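Local coordinates for protein histone-lysine N-methyltransferase SETMAR (Homo sapiens, PDB 3BO5) that dimethylates histone H3 with S-adenosyl-L-methionine through its SET domain and, as a fusion with a mariner transposase, takes part in DNA double-strand break repair, at residues P60-V65 with C74-H79; E81-N86 with V102-V107; S177-A182 with K262-H267; D248-Y253 with F284-S289. The protein carries 2 engineered substitutions. All blocks are in the same frame, centred on the assembly; numbering follows the deposited sequence.

Contact 1: residues P60-V65 with C74-H79; sequences PGCICV and CSCLRH. With ZN (zinc ion), chain D; ZN (zinc ion), chain B.
Three different first torsions turn the cysteines of 60-65 and 74-79 onto shared metals. Cys62 holds SG between its backbone N and carbonyl carbon (chi1 62°), Cys74 sets SG anti to the backbone N (chi1 177°), and Cys64 and Cys76 both set SG anti to the carbonyl carbon. The Cys62 thiolate is the common ligand. Its SG lies 2.4 Å from the zinc ion of chain D and 2.4 Å from the zinc ion of chain B, so one sulfur bridges the two metals. Cys64 and Cys74 join it on the first zinc and Cys76 on the second, each through SG at 2.3 Å. A thiolate shared in this way would be expected to give less charge to each metal than a terminal one does.

Packing round Cys62 is close. Its CB meets the SG of Cys76 at 3.6 Å and has the SG of Cys74 nearby, while the OG of Ser75 lies 3.4 Å from the CA of Cys62. The backbones are joined through one water, which accepts from Ile63 N at 3.0 Å and from Ser75 N at 2.8 Å. Leu77 N donates to Cys74 O, closing the backbone round Ser75 and Cys76, and the two cysteines Cys74 and Cys76 bind different zincs.

Cys69 completes the first metal's set of four sulfurs; Cys105 and Cys109 complete the second's. Together with a third zinc, they form the triangular three-zinc cluster with bridging cysteines that is the hallmark of the pre-SET domain.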
# COMPACT_ATOMS: atom_id res chain seq x y z
N PRO A 60 15.72 16.51 2.02
CA PRO A 60 15.56 17.97 2.13
C PRO A 60 14.68 18.64 1.08
O PRO A 60 14.31 19.81 1.26
CB PRO A 60 16.96 18.51 1.96
CG PRO A 60 17.75 17.47 1.32
CD PRO A 60 17.09 16.12 1.66
N GLY A 61 14.35 17.85 0.08
CA GLY A 61 13.42 18.34 -0.96
C GLY A 61 14.10 19.02 -2.14
O GLY A 61 15.35 19.11 -2.24
N CYS A 62 13.26 19.53 -3.06
CA CYS A 62 13.80 20.21 -4.23
C CYS A 62 13.83 21.70 -3.98
O CYS A 62 13.27 22.23 -3.00
CB CYS A 62 12.92 19.90 -5.42
SG CYS A 62 11.21 20.48 -5.25
N ILE A 63 14.50 22.38 -4.95
CA ILE A 63 14.65 23.81 -4.76
C ILE A 63 13.69 24.65 -5.57
O ILE A 63 13.80 25.86 -5.58
CB ILE A 63 16.09 24.29 -5.10
CG1 ILE A 63 16.41 24.09 -6.58
CG2 ILE A 63 17.12 23.56 -4.19
CD1 ILE A 63 17.80 24.68 -7.02
N CYS A 64 12.70 24.02 -6.16
CA CYS A 64 11.82 24.71 -7.09
C CYS A 64 10.93 25.59 -6.28
O CYS A 64 10.38 25.15 -5.24
CB CYS A 64 10.95 23.69 -7.78
SG CYS A 64 11.91 22.34 -8.45
N VAL A 65 10.87 26.86 -6.64
CA VAL A 65 9.86 27.71 -6.00
C VAL A 65 9.27 28.67 -7.00
O VAL A 65 8.04 28.89 -7.00
CB VAL A 65 10.38 28.46 -4.79
CG1 VAL A 65 11.58 29.39 -5.19
CG2 VAL A 65 9.15 29.21 -4.07
N CYS A 74 14.01 19.78 -11.29
CA CYS A 74 13.46 19.38 -9.99
C CYS A 74 14.18 18.15 -9.51
O CYS A 74 14.15 17.11 -10.19
CB CYS A 74 11.98 19.06 -10.13
SG CYS A 74 11.33 18.50 -8.54
N SER A 75 14.89 18.29 -8.39
CA SER A 75 15.67 17.13 -7.88
C SER A 75 14.80 16.01 -7.36
O SER A 75 15.25 14.89 -7.13
CB SER A 75 16.70 17.54 -6.81
OG SER A 75 16.11 18.27 -5.75
N CYS A 76 13.51 16.30 -7.18
CA CYS A 76 12.54 15.23 -6.90
C CYS A 76 12.11 14.41 -8.12
O CYS A 76 11.42 13.39 -7.93
CB CYS A 76 11.28 15.78 -6.20
SG CYS A 76 11.63 16.59 -4.68
N LEU A 77 12.43 14.87 -9.33
CA LEU A 77 11.98 14.29 -10.56
C LEU A 77 13.15 13.83 -11.40
O LEU A 77 13.15 14.05 -12.63
CB LEU A 77 11.17 15.27 -11.38
CG LEU A 77 9.84 15.64 -10.74
CD1 LEU A 77 9.01 16.60 -11.60
CD2 LEU A 77 9.03 14.43 -10.43
N ARG A 78 14.12 13.20 -10.78
CA ARG A 78 15.34 12.81 -11.53
C ARG A 78 15.13 11.70 -12.55
O ARG A 78 16.04 11.44 -13.35
CB ARG A 78 16.45 12.47 -10.56
CG ARG A 78 16.87 13.64 -9.76
CD ARG A 78 17.86 13.20 -8.72
NE ARG A 78 18.55 14.31 -8.06
CZ ARG A 78 18.66 14.43 -6.74
NH1 ARG A 78 19.33 15.45 -6.21
NH2 ARG A 78 18.10 13.52 -5.95
N HIS A 79 13.96 11.06 -12.52
CA HIS A 79 13.63 10.01 -13.48
C HIS A 79 12.30 10.29 -14.18
O HIS A 79 11.53 9.39 -14.51
CB HIS A 79 13.73 8.63 -12.80
CG HIS A 79 15.12 8.32 -12.36
ND1 HIS A 79 15.59 8.60 -11.09
CD2 HIS A 79 16.18 7.79 -13.03
CE1 HIS A 79 16.85 8.23 -10.98
NE2 HIS A 79 17.24 7.76 -12.15
ZN ZN D . 10.80 20.49 -7.57
ZN ZN B . 10.24 18.41 -4.54
O HOH W 1 15.36 20.93 -7.48

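Contact 2: residues E81-N86 with V102-V107; sequences ENYDDN and VFECNV. With ZN (zinc ion), chain B; ZN (zinc ion), chain C.
Tyr83 and Glu104 make the polar link between 81-86 and 102-107. The phenol OH of Tyr83 donates to OE2 of Glu104 at 2.6 Å, a short distance but a bond of weak geometry. The side chains cross at about a right angle, ring and carboxylate planes 87° apart, and CG of Glu104 lies at the ring edge, in its plane. Glu104 runs extended beyond CG (chi2 -162°), which carries CD out toward the tyrosine. The buried carboxylate has further donors: Val120 N reaches OE2, and Gln121 NE2 reaches OE1.

Van der Waals contact comes from Asn82 and Val102, whose side chains slide past each other in opposite directions. CG1 of Val102 lies 3.6 Å from both CG and OD1 of Asn82.

This is the pre-SET domain, where the loop 81-86 packs beside the short strand 102-103, itself parallel to strand 217-223 of the SET domain. Val222 of that strand is touched by both Tyr83 and Glu104.

A water links Asn82 to the strand: it accepts from ND2 of Asn82 at 3.0 Å and from Phe103 N at 2.8 Å. The same ND2 also donates to Asn117 OD1.

Metal bonding enters just beyond the contact surface, at Cys105. Its SG binds the zinc ions of chains B and C, each at 2.4 Å, bridging two corners of the cluster.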
# COMPACT_ATOMS: atom_id res chain seq x y z
N GLU A 81 8.62 12.49 -14.86
CA GLU A 81 7.46 12.73 -14.04
C GLU A 81 6.96 11.40 -13.55
O GLU A 81 6.98 10.43 -14.31
CB GLU A 81 6.38 13.45 -14.82
CG GLU A 81 6.79 14.90 -15.10
CD GLU A 81 5.62 15.69 -15.70
OE1 GLU A 81 5.27 15.40 -16.86
OE2 GLU A 81 5.01 16.54 -14.96
N ASN A 82 6.50 11.34 -12.30
CA ASN A 82 5.91 10.11 -11.83
C ASN A 82 4.45 10.05 -12.21
O ASN A 82 3.92 8.93 -12.43
CB ASN A 82 6.02 10.07 -10.31
CG ASN A 82 7.42 9.98 -9.85
OD1 ASN A 82 8.18 9.08 -10.26
ND2 ASN A 82 7.83 10.93 -9.00
N TYR A 83 3.82 11.21 -12.26
CA TYR A 83 2.39 11.26 -12.41
C TYR A 83 2.02 12.20 -13.54
O TYR A 83 2.75 13.16 -13.85
CB TYR A 83 1.72 11.79 -11.14
CG TYR A 83 2.18 11.03 -9.90
CD1 TYR A 83 1.80 9.69 -9.70
CD2 TYR A 83 3.02 11.65 -8.96
CE1 TYR A 83 2.18 8.98 -8.54
CE2 TYR A 83 3.41 10.94 -7.79
CZ TYR A 83 2.99 9.61 -7.61
OH TYR A 83 3.39 8.96 -6.50
N ASP A 84 0.86 11.92 -14.13
CA ASP A 84 0.29 12.86 -15.08
C ASP A 84 -0.58 13.89 -14.44
O ASP A 84 -0.67 14.02 -13.22
CB ASP A 84 -0.44 12.13 -16.24
CG ASP A 84 -1.67 11.44 -15.82
OD1 ASP A 84 -2.31 11.83 -14.81
OD2 ASP A 84 -2.05 10.53 -16.60
N ASP A 85 -1.19 14.72 -15.30
CA ASP A 85 -1.92 15.84 -14.78
C ASP A 85 -3.20 15.43 -14.07
O ASP A 85 -3.77 16.27 -13.33
CB ASP A 85 -2.20 16.89 -15.88
CG ASP A 85 -2.92 18.09 -15.33
OD1 ASP A 85 -2.32 18.81 -14.51
OD2 ASP A 85 -4.10 18.30 -15.67
N ASN A 86 -3.65 14.18 -14.29
CA ASN A 86 -4.83 13.63 -13.63
C ASN A 86 -4.44 12.84 -12.43
O ASN A 86 -5.28 12.17 -11.85
CB ASN A 86 -5.62 12.73 -14.56
CG ASN A 86 -6.22 13.50 -15.68
OD1 ASN A 86 -6.76 14.60 -15.46
ND2 ASN A 86 -6.07 12.99 -16.90
N VAL A 102 10.75 6.26 -6.92
CA VAL A 102 9.78 7.33 -6.95
C VAL A 102 9.89 8.18 -5.69
O VAL A 102 9.76 7.66 -4.53
CB VAL A 102 8.31 6.82 -7.00
CG1 VAL A 102 7.31 7.95 -6.92
CG2 VAL A 102 8.06 5.97 -8.30
N PHE A 103 10.14 9.48 -5.93
CA PHE A 103 10.11 10.45 -4.84
C PHE A 103 9.04 11.47 -5.13
O PHE A 103 9.03 12.01 -6.19
CB PHE A 103 11.47 11.17 -4.76
CG PHE A 103 12.53 10.28 -4.26
CD1 PHE A 103 12.86 10.29 -2.89
CD2 PHE A 103 13.23 9.45 -5.15
CE1 PHE A 103 13.87 9.44 -2.40
CE2 PHE A 103 14.26 8.59 -4.66
CZ PHE A 103 14.56 8.61 -3.31
N GLU A 104 8.14 11.67 -4.19
CA GLU A 104 7.21 12.84 -4.25
C GLU A 104 7.86 14.08 -3.65
O GLU A 104 8.75 13.99 -2.78
CB GLU A 104 5.89 12.55 -3.50
CG GLU A 104 5.11 11.49 -4.25
CD GLU A 104 3.62 11.44 -3.86
OE1 GLU A 104 3.15 12.20 -2.96
OE2 GLU A 104 3.00 10.54 -4.48
N CYS A 105 7.35 15.26 -4.06
CA CYS A 105 7.72 16.48 -3.33
C CYS A 105 7.16 16.34 -1.92
O CYS A 105 6.18 15.63 -1.69
CB CYS A 105 7.23 17.69 -4.09
SG CYS A 105 8.16 17.94 -5.53
N ASN A 106 7.90 16.90 -0.94
CA ASN A 106 7.62 16.65 0.45
C ASN A 106 7.39 17.92 1.24
O ASN A 106 7.18 18.97 0.69
CB ASN A 106 8.66 15.73 1.05
CG ASN A 106 10.02 16.39 1.19
OD1 ASN A 106 10.13 17.60 1.23
ND2 ASN A 106 11.07 15.56 1.36
N VAL A 107 7.39 17.79 2.57
CA VAL A 107 7.01 18.96 3.38
C VAL A 107 8.07 20.09 3.23
O VAL A 107 7.78 21.26 3.53
CB VAL A 107 6.83 18.51 4.84
CG1 VAL A 107 8.15 18.08 5.46
CG2 VAL A 107 6.09 19.60 5.67
ZN ZN B . 10.24 18.41 -4.54
ZN ZN C . 7.07 19.87 -6.35
O HOH W 2 10.80 10.80 -8.36

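Contact 3: residues S177-A182 with K262-H267; sequences SNYIIA and KERLDH. With SAH (S-adenosyl-L-homocysteine), chain F.
Arg264 reaches from its strand past Asn178 to the bound ligand. Bends at chi2 (-87°) and chi3 (-69°) turn the chain so that its end comes to the 177-182 backbone, where NH2 donates to Asn178 O at 2.7 Å, nearly straight at 168° and close to both the guanidinium and carbonyl planes. The same NH2 lies 3.3 Å from the sulfur SD of S-adenosyl-L-homocysteine, also at the guanidinium edge. A water accepts from NE of Arg264 and donates to Ile180 O and Leu265 O, linking the two backbones through the arginine.

The backbone pairing is antiparallel. Ala182 and Glu263 form a hydrogen-bonded pair, Ala182 N to Glu263 O and Glu263 N to Ala182 O both 2.8 Å, next to the non-hydrogen-bonded pair Ile181 and Arg264; beyond it Leu265 N donates to Ile180 O at 2.9 Å. CD1 of Leu265 packs on CG2 of Ile180 at 3.9 Å and CD2 on CB of Ala182. The amide of Asn178, its OD1 bonded to Lys272 NZ, lies against CB of Asp266.

Tyr179 OH donates to OXT of the ligand at 2.8 Å. Strand 181-185 continues the sheet to 193-199 and strand 260-266 to 288-289, while Val165 of helix 162-169 touches both Ile180 and Leu265.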
# COMPACT_ATOMS: atom_id res chain seq x y z
N SER A 177 -5.24 -14.35 9.83
CA SER A 177 -4.95 -13.57 8.60
C SER A 177 -3.49 -13.12 8.80
O SER A 177 -3.07 -12.83 9.95
CB SER A 177 -5.91 -12.38 8.45
OG SER A 177 -7.28 -12.82 8.33
N ASN A 178 -2.70 -13.14 7.73
CA ASN A 178 -1.24 -12.81 7.78
C ASN A 178 -1.11 -11.47 7.10
O ASN A 178 -1.61 -11.35 5.96
CB ASN A 178 -0.51 -13.84 6.94
CG ASN A 178 -0.65 -15.25 7.49
OD1 ASN A 178 -1.44 -16.07 6.97
ND2 ASN A 178 0.04 -15.50 8.56
N TYR A 179 -0.49 -10.47 7.76
CA TYR A 179 -0.44 -9.13 7.12
C TYR A 179 0.93 -8.54 6.92
O TYR A 179 1.05 -7.49 6.28
CB TYR A 179 -1.21 -8.11 8.02
CG TYR A 179 -2.66 -8.38 8.30
CD1 TYR A 179 -3.02 -9.11 9.41
CD2 TYR A 179 -3.64 -7.90 7.46
CE1 TYR A 179 -4.37 -9.39 9.65
CE2 TYR A 179 -4.96 -8.12 7.67
CZ TYR A 179 -5.35 -8.88 8.80
OH TYR A 179 -6.65 -9.19 9.08
N ILE A 180 2.00 -9.15 7.47
CA ILE A 180 3.28 -8.51 7.34
C ILE A 180 3.74 -8.57 5.90
O ILE A 180 3.58 -9.61 5.23
CB ILE A 180 4.34 -9.23 8.23
CG1 ILE A 180 3.83 -9.20 9.68
CG2 ILE A 180 5.68 -8.52 8.13
CD1 ILE A 180 4.87 -9.79 10.64
N ILE A 181 4.34 -7.48 5.41
CA ILE A 181 4.91 -7.50 4.07
C ILE A 181 6.37 -7.06 4.17
O ILE A 181 6.75 -6.20 5.01
CB ILE A 181 4.12 -6.51 3.09
CG1 ILE A 181 4.56 -6.76 1.67
CG2 ILE A 181 4.29 -5.04 3.52
CD1 ILE A 181 3.65 -6.00 0.63
N ALA A 182 7.18 -7.67 3.32
CA ALA A 182 8.61 -7.37 3.24
C ALA A 182 8.94 -6.73 1.91
O ALA A 182 8.67 -7.28 0.84
CB ALA A 182 9.47 -8.64 3.43
N LYS A 262 8.38 -7.42 -3.21
CA LYS A 262 7.34 -6.95 -2.30
C LYS A 262 6.56 -8.20 -1.94
O LYS A 262 5.71 -8.64 -2.70
CB LYS A 262 6.45 -5.85 -2.97
CG LYS A 262 7.21 -4.50 -3.26
CD LYS A 262 6.81 -3.73 -4.53
CE LYS A 262 7.42 -4.37 -5.72
NZ LYS A 262 7.77 -3.41 -6.76
N GLU A 263 6.94 -8.82 -0.81
CA GLU A 263 6.41 -10.14 -0.48
C GLU A 263 5.67 -10.17 0.83
O GLU A 263 6.22 -9.82 1.89
CB GLU A 263 7.58 -11.11 -0.34
CG GLU A 263 8.38 -11.10 -1.63
CD GLU A 263 9.65 -11.89 -1.52
OE1 GLU A 263 10.59 -11.40 -0.87
OE2 GLU A 263 9.68 -13.00 -2.06
N ARG A 264 4.45 -10.68 0.77
CA ARG A 264 3.71 -10.93 2.01
C ARG A 264 4.25 -12.16 2.72
O ARG A 264 4.59 -13.16 2.08
CB ARG A 264 2.22 -11.09 1.73
CG ARG A 264 1.60 -9.78 1.38
CD ARG A 264 1.17 -9.00 2.62
NE ARG A 264 0.06 -9.54 3.36
CZ ARG A 264 -1.22 -9.13 3.21
NH1 ARG A 264 -1.48 -8.13 2.36
NH2 ARG A 264 -2.19 -9.67 3.93
N LEU A 265 4.32 -12.12 4.04
CA LEU A 265 4.98 -13.24 4.76
C LEU A 265 3.94 -14.03 5.53
O LEU A 265 2.92 -13.49 5.97
CB LEU A 265 5.97 -12.65 5.77
CG LEU A 265 7.02 -11.70 5.17
CD1 LEU A 265 7.91 -11.21 6.34
CD2 LEU A 265 7.80 -12.28 4.04
N ASP A 266 4.23 -15.33 5.74
CA ASP A 266 3.38 -16.06 6.67
C ASP A 266 4.24 -17.07 7.41
O ASP A 266 5.49 -17.08 7.28
CB ASP A 266 2.18 -16.67 5.97
CG ASP A 266 2.50 -17.96 5.23
OD1 ASP A 266 3.65 -18.10 4.78
OD2 ASP A 266 1.52 -18.80 5.05
N HIS A 267 3.58 -17.88 8.21
CA HIS A 267 4.31 -18.92 8.92
C HIS A 267 3.74 -20.25 8.52
O HIS A 267 2.51 -20.41 8.34
CB HIS A 267 4.12 -18.74 10.42
CG HIS A 267 4.85 -19.76 11.24
ND1 HIS A 267 6.21 -19.97 11.14
CD2 HIS A 267 4.40 -20.62 12.19
CE1 HIS A 267 6.57 -20.93 11.99
NE2 HIS A 267 5.49 -21.32 12.65
N SAH F . -9.26 -11.33 4.41
CA SAH F . -8.44 -10.54 5.39
CB SAH F . -7.81 -9.28 4.75
CG SAH F . -6.55 -9.69 3.96
SD SAH F . -5.22 -10.25 5.06
C SAH F . -9.34 -10.18 6.60
O SAH F . -10.46 -10.68 6.72
OXT SAH F . -8.88 -9.35 7.44
C5' SAH F . -4.76 -11.80 4.25
C4' SAH F . -5.70 -12.97 4.53
O4' SAH F . -6.91 -12.87 3.78
C3' SAH F . -5.13 -14.30 4.12
O3' SAH F . -4.27 -14.83 5.17
C2' SAH F . -6.33 -15.15 3.89
O2' SAH F . -7.00 -15.49 5.12
C1' SAH F . -7.26 -14.15 3.22
N9 SAH F . -7.03 -14.04 1.77
C8 SAH F . -6.56 -12.94 1.05
N7 SAH F . -6.59 -13.22 -0.23
C5 SAH F . -7.09 -14.47 -0.40
C6 SAH F . -7.28 -15.24 -1.56
N6 SAH F . -7.09 -14.84 -2.82
N1 SAH F . -7.76 -16.52 -1.33
C2 SAH F . -8.02 -16.99 -0.08
N3 SAH F . -7.87 -16.26 1.09
C4 SAH F . -7.34 -15.03 0.86
O HOH W 3 1.32 -11.30 5.03
O HOH W 4 2.35 -11.99 8.28
O HOH W 5 10.83 -8.83 -0.38

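Contact 4: residues D248-Y253 with F284-S289; sequences DYSGRY and FLPFDS. With SAH (S-adenosyl-L-homocysteine), chain F.
Tyr249 and Pro286 carry the close packing of this contact. CG of Pro286 sits 4.2 Å from CB of Tyr249 and 3.7 Å from Ser250 N, and CB of Pro286 meets CB of Ser250 at 3.8 Å. Beside it the side chains of Tyr249 and Phe287 run side by side, pointing the same way, their rings oblique at 55°; CD2 of Tyr249 reaches CE1 of Phe287 at 3.7 Å. The phenol OH of Tyr249 is held by Leu209 O.

The exposed side is thinner. Arg252 brushes CB of Pro286 with NH2 at 4.4 Å, its guanidinium held by NE donating to Ser250 OG at 2.9 Å. The type I beta turn 248-251 is bonded within itself: OD1 of Asp248 accepts from both N and OG of Ser250, on one face of the carboxylate, in an Asx turn. Across the contact, Pro286 is the centre of an inverse gamma turn.

Three side chains face S-adenosyl-L-homocysteine. CD1 of Leu285 lies 3.2 Å from C6 of the adenine, OH of Tyr249 lies near C5', and CZ of Phe287 near O3'. SET-domain turn and post-SET tail thus close together on the ligand, the cofactor pocket typical of SET methyltransferases with a zinc-binding post-SET.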
# COMPACT_ATOMS: atom_id res chain seq x y z
N ASP A 248 -1.09 -8.39 -5.72
CA ASP A 248 -0.43 -9.69 -5.74
C ASP A 248 0.48 -9.84 -4.55
O ASP A 248 1.45 -9.10 -4.42
CB ASP A 248 0.37 -9.77 -7.03
CG ASP A 248 1.26 -11.03 -7.15
OD1 ASP A 248 1.24 -11.94 -6.29
OD2 ASP A 248 1.94 -11.04 -8.23
N TYR A 249 0.12 -10.78 -3.65
CA TYR A 249 0.90 -10.91 -2.42
C TYR A 249 2.37 -11.33 -2.70
O TYR A 249 3.19 -11.18 -1.79
CB TYR A 249 0.27 -11.95 -1.49
CG TYR A 249 -0.94 -11.48 -0.74
CD1 TYR A 249 -1.58 -10.27 -1.06
CD2 TYR A 249 -1.46 -12.25 0.31
CE1 TYR A 249 -2.74 -9.88 -0.37
CE2 TYR A 249 -2.57 -11.85 1.03
CZ TYR A 249 -3.21 -10.65 0.66
OH TYR A 249 -4.31 -10.32 1.38
N SER A 250 2.67 -11.90 -3.89
CA SER A 250 4.07 -12.20 -4.22
C SER A 250 4.82 -11.03 -4.76
O SER A 250 6.05 -11.08 -4.93
CB SER A 250 4.14 -13.33 -5.27
OG SER A 250 3.76 -12.82 -6.52
N GLY A 251 4.06 -9.96 -5.09
CA GLY A 251 4.65 -8.75 -5.63
C GLY A 251 5.12 -8.90 -7.06
O GLY A 251 5.72 -7.94 -7.60
N ARG A 252 4.81 -10.05 -7.69
CA ARG A 252 5.29 -10.25 -9.09
C ARG A 252 4.58 -9.47 -10.17
O ARG A 252 5.20 -9.11 -11.19
CB ARG A 252 5.26 -11.71 -9.47
CG ARG A 252 6.34 -12.46 -8.80
CD ARG A 252 6.21 -13.81 -9.23
NE ARG A 252 5.04 -14.35 -8.58
CZ ARG A 252 4.59 -15.56 -8.79
NH1 ARG A 252 5.26 -16.36 -9.66
NH2 ARG A 252 3.50 -15.96 -8.13
N TYR A 253 3.28 -9.21 -9.97
CA TYR A 253 2.45 -8.51 -10.97
C TYR A 253 3.10 -7.22 -11.46
O TYR A 253 3.36 -6.26 -10.68
CB TYR A 253 1.06 -8.21 -10.39
CG TYR A 253 0.12 -7.51 -11.32
CD1 TYR A 253 -0.31 -8.15 -12.48
CD2 TYR A 253 -0.38 -6.25 -11.02
CE1 TYR A 253 -1.25 -7.50 -13.35
CE2 TYR A 253 -1.29 -5.61 -11.86
CZ TYR A 253 -1.69 -6.23 -13.04
OH TYR A 253 -2.60 -5.56 -13.88
N PHE A 284 -2.69 -21.26 -5.07
CA PHE A 284 -2.12 -21.03 -3.75
C PHE A 284 -1.81 -19.57 -3.51
O PHE A 284 -1.40 -18.82 -4.42
CB PHE A 284 -1.00 -22.00 -3.31
CG PHE A 284 0.42 -21.33 -3.03
CD1 PHE A 284 1.17 -20.78 -4.03
CD2 PHE A 284 0.97 -21.36 -1.75
CE1 PHE A 284 2.43 -20.20 -3.78
CE2 PHE A 284 2.22 -20.78 -1.48
CZ PHE A 284 2.96 -20.22 -2.49
N LEU A 285 -1.99 -19.19 -2.26
CA LEU A 285 -1.70 -17.85 -1.84
C LEU A 285 -0.20 -17.75 -1.68
O LEU A 285 0.40 -18.48 -0.85
CB LEU A 285 -2.50 -17.61 -0.53
CG LEU A 285 -3.34 -16.43 -0.22
CD1 LEU A 285 -4.23 -16.15 -1.44
CD2 LEU A 285 -4.08 -16.79 1.04
N PRO A 286 0.45 -16.89 -2.45
CA PRO A 286 1.92 -16.89 -2.53
C PRO A 286 2.64 -16.11 -1.41
O PRO A 286 3.40 -15.18 -1.72
CB PRO A 286 2.20 -16.31 -3.89
CG PRO A 286 1.04 -15.21 -4.03
CD PRO A 286 -0.15 -15.89 -3.38
N PHE A 287 2.42 -16.54 -0.18
CA PHE A 287 3.25 -16.00 0.94
C PHE A 287 4.66 -16.55 0.88
O PHE A 287 4.88 -17.66 0.38
CB PHE A 287 2.62 -16.41 2.27
CG PHE A 287 1.34 -15.76 2.58
CD1 PHE A 287 1.28 -14.41 2.98
CD2 PHE A 287 0.15 -16.50 2.56
CE1 PHE A 287 0.04 -13.80 3.30
CE2 PHE A 287 -1.05 -15.93 2.88
CZ PHE A 287 -1.14 -14.57 3.27
N ASP A 288 5.60 -15.75 1.40
CA ASP A 288 6.91 -16.26 1.76
C ASP A 288 6.80 -16.78 3.18
O ASP A 288 6.55 -16.01 4.12
CB ASP A 288 7.95 -15.17 1.64
CG ASP A 288 9.35 -15.66 2.06
OD1 ASP A 288 9.57 -16.89 1.97
OD2 ASP A 288 10.22 -14.83 2.46
N SER A 289 6.99 -18.08 3.34
CA SER A 289 6.76 -18.78 4.61
C SER A 289 8.01 -18.90 5.44
O SER A 289 9.10 -19.13 4.90
CB SER A 289 6.24 -20.18 4.32
OG SER A 289 5.07 -20.06 3.53
N SAH F . -9.26 -11.33 4.41
CA SAH F . -8.44 -10.54 5.39
CB SAH F . -7.81 -9.28 4.75
CG SAH F . -6.55 -9.69 3.96
SD SAH F . -5.22 -10.25 5.06
C SAH F . -9.34 -10.18 6.60
O SAH F . -10.46 -10.68 6.72
OXT SAH F . -8.88 -9.35 7.44
C5' SAH F . -4.76 -11.80 4.25
C4' SAH F . -5.70 -12.97 4.53
O4' SAH F . -6.91 -12.87 3.78
C3' SAH F . -5.13 -14.30 4.12
O3' SAH F . -4.27 -14.83 5.17
C2' SAH F . -6.33 -15.15 3.89
O2' SAH F . -7.00 -15.49 5.12
C1' SAH F . -7.26 -14.15 3.22
N9 SAH F . -7.03 -14.04 1.77
C8 SAH F . -6.56 -12.94 1.05
N7 SAH F . -6.59 -13.22 -0.23
C5 SAH F . -7.09 -14.47 -0.40
C6 SAH F . -7.28 -15.24 -1.56
N6 SAH F . -7.09 -14.84 -2.82
N1 SAH F . -7.76 -16.52 -1.33
C2 SAH F . -8.02 -16.99 -0.08
N3 SAH F . -7.87 -16.26 1.09
C4 SAH F . -7.34 -15.03 0.86

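From the N terminus, contact 1 closes a short loop between 60-65 and 74-79, and contact 2 then closes the next, between 81-86 and 102-107. The two stand in series but touch, sharing the zinc ion of chain B, and contact 2 carries the pre-SET cluster to the large sheet through strand 102-103. Contacts 3 and 4 lie across the chain's centre, about 33 and 34 Å from contact 1 between centres. Contact 3 closes a long loop of 79 residues and crosses contact 4, since 248-253 falls inside that loop and 284-289 beyond it. Neighbouring strands 260-266 and 288-289 join them, and both border S-adenosyl-L-homocysteine, tying SET and post-SET parts together.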